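Local coordinates for N-acetylmuramoyl-l-alanine amidase AMID (Escherichia coli, PDB 2WKX), which hydrolyses the amide bond between N-acetylmuramoyl residues and L-amino acids in cell-wall peptidoglycan, using a catalytic zinc ion, at the interface of chains A and B. Numbering follows the deposited sequence. Chains: chain A/B, N-acetylmuramoyl-l-alanine amidase AMID.

The interface of chains A and B. Residues chain A 66-67, 70-72; chain B 8, 15, 17, 19.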
loop_
_atom_site.group_PDB
_atom_site.type_symbol
_atom_site.label_atom_id
_atom_site.label_comp_id
_atom_site.label_asym_id
_atom_site.label_seq_id
_atom_site.Cartn_x
_atom_site.Cartn_y
_atom_site.Cartn_z
ATOM N N TYR A 66 35.852 -3.184 3.490
ATOM C CA TYR A 66 36.632 -2.196 2.747
ATOM C C TYR A 66 36.484 -0.879 3.480
ATOM O O TYR A 66 35.372 -0.531 3.900
ATOM C CB TYR A 66 36.096 -2.005 1.328
ATOM C CG TYR A 66 36.004 -3.270 0.518
ATOM C CD1 TYR A 66 34.810 -3.988 0.460
ATOM C CD2 TYR A 66 37.111 -3.751 -0.187
ATOM C CE1 TYR A 66 34.716 -5.148 -0.280
ATOM C CE2 TYR A 66 37.027 -4.927 -0.930
ATOM C CZ TYR A 66 35.820 -5.609 -0.973
ATOM O OH TYR A 66 35.715 -6.769 -1.696
ATOM N N ASN A 67 37.590 -0.149 3.618
ATOM C CA ASN A 67 37.588 1.131 4.332
ATOM C C ASN A 67 37.163 0.979 5.792
ATOM O O ASN A 67 36.550 1.887 6.358
ATOM C CB ASN A 67 36.680 2.148 3.622
ATOM C CG ASN A 67 37.448 3.282 2.981
ATOM O OD1 ASN A 67 38.549 3.636 3.413
ATOM N ND2 ASN A 67 36.856 3.877 1.947
ATOM N N PRO A 70 31.889 -3.090 6.689
ATOM C CA PRO A 70 31.274 -4.204 5.945
ATOM C C PRO A 70 30.533 -3.697 4.702
ATOM O O PRO A 70 29.874 -2.650 4.766
ATOM C CB PRO A 70 30.264 -4.798 6.947
ATOM C CG PRO A 70 29.920 -3.669 7.883
ATOM C CD PRO A 70 31.232 -2.869 7.993
ATOM N N ARG A 71 30.643 -4.422 3.589
ATOM C CA ARG A 71 29.934 -4.062 2.356
ATOM C C ARG A 71 28.613 -4.823 2.243
ATOM O O ARG A 71 28.574 -6.055 2.413
ATOM C CB ARG A 71 30.805 -4.335 1.120
ATOM C CG ARG A 71 30.149 -3.967 -0.209
ATOM C CD ARG A 71 31.131 -4.112 -1.377
ATOM N NE ARG A 71 32.076 -3.003 -1.382
ATOM C CZ ARG A 71 33.042 -2.837 -2.288
ATOM N NH1 ARG A 71 33.194 -3.707 -3.281
ATOM N NH2 ARG A 71 33.864 -1.803 -2.198
ATOM N N ILE A 72 27.554 -4.063 1.958
ATOM C CA ILE A 72 26.196 -4.575 1.740
ATOM C C ILE A 72 25.754 -4.185 0.323
ATOM O O ILE A 72 26.075 -3.084 -0.134
ATOM C CB ILE A 72 25.206 -4.013 2.824
ATOM C CG1 ILE A 72 25.547 -4.533 4.235
ATOM C CG2 ILE A 72 23.733 -4.348 2.503
ATOM C CD1 ILE A 72 24.849 -3.729 5.387
ATOM N N ILE B 8 29.789 2.722 -5.231
ATOM C CA ILE B 8 30.028 2.463 -3.809
ATOM C C ILE B 8 29.617 3.705 -3.020
ATOM O O ILE B 8 30.113 4.805 -3.275
ATOM C CB ILE B 8 31.509 2.074 -3.483
ATOM C CG1 ILE B 8 31.977 0.853 -4.294
ATOM C CG2 ILE B 8 31.698 1.842 -1.975
ATOM C CD1 ILE B 8 31.099 -0.408 -4.200
ATOM N N GLN B 15 29.162 0.110 4.068
ATOM C CA GLN B 15 29.068 0.740 2.754
ATOM C C GLN B 15 28.087 -0.007 1.857
ATOM O O GLN B 15 27.830 -1.210 2.065
ATOM C CB GLN B 15 30.444 0.900 2.101
ATOM C CG GLN B 15 31.167 -0.382 1.861
ATOM C CD GLN B 15 32.471 -0.219 1.068
ATOM O OE1 GLN B 15 32.830 -1.130 0.334
ATOM N NE2 GLN B 15 33.179 0.900 1.226
ATOM N N ASP B 17 27.044 -1.253 -2.011
ATOM C CA ASP B 17 27.448 -1.517 -3.381
ATOM C C ASP B 17 26.183 -1.493 -4.256
ATOM O O ASP B 17 25.308 -2.366 -4.151
ATOM C CB ASP B 17 28.180 -2.860 -3.431
ATOM C CG ASP B 17 28.814 -3.143 -4.775
ATOM O OD1 ASP B 17 28.329 -2.635 -5.810
ATOM O OD2 ASP B 17 29.808 -3.897 -4.780
ATOM N N ARG B 19 26.116 -1.449 -7.681
ATOM C CA ARG B 19 26.494 -1.763 -9.067
ATOM C C ARG B 19 25.566 -2.729 -9.797
ATOM O O ARG B 19 25.457 -2.684 -11.023
ATOM C CB ARG B 19 27.927 -2.292 -9.124
ATOM C CG ARG B 19 28.979 -1.235 -8.868
ATOM C CD ARG B 19 30.293 -1.914 -8.530
ATOM N NE ARG B 19 31.372 -0.944 -8.397
ATOM C CZ ARG B 19 32.498 -1.157 -7.721
ATOM N NH1 ARG B 19 32.707 -2.310 -7.090
ATOM N NH2 ARG B 19 33.414 -0.198 -7.667
#
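NE and NH2 of A:Arg71 converge on the side-chain amide oxygen of B:Gln15: NE lies 2.6 Å and NH2 2.8 Å from B:Gln15 OE1. The oxygen sits in the guanidinium plane, and the two flat groups are nearly coplanar, 15° apart, although both nitrogens approach somewhat tilted from the carbonyl plane. Both bonds are bent at hydrogen (146° for NE, 135° for NH2), as expected when neighbouring N-H groups share one acceptor. A:Arg71 NH1 lies 3.7 Å from B:Asp17 OD2 in a long salt bridge, the guanidinium and carboxylate planes being perpendicular. The guanidinium is sandwiched as well: the delta-methyl of B:Ile8 covers the centre of one face, while the ring of A:Tyr66, from the same chain, lies roughly parallel to the other, displaced so that CD1 covers the guanidinium rim. A bend at chi3 turns the end of the otherwise extended A:Arg71 side chain toward these partners.

Backbone pairing sets this side-chain cluster in register. Strand 15-17 of chain B runs parallel to strand 69-74 of chain A, joined by B:Gln15 N to A:Pro70 O at 2.9 Å, A:Ile72 N to B:Gln15 O at 2.9 Å and B:Asp17 N to A:Ile72 O at 2.8 Å. The N-terminal segment of one subunit thus extends a sheet of the other, a two-fold exchange in the deposited assembly that may not reflect the cellular state.

Farther out, B:Arg19 brings a second positive charge near A:Arg71, which the carboxylate of B:Asp17 probably helps offset. The same B:Ile8 CD1 methyl also sits over the centre of one face of the B:Arg19 guanidinium, wedging against both arginines, and the B:Asp17 carboxylate is steadied by a hydrogen bond from B:Arg19 N to OD1, 3.1 Å long.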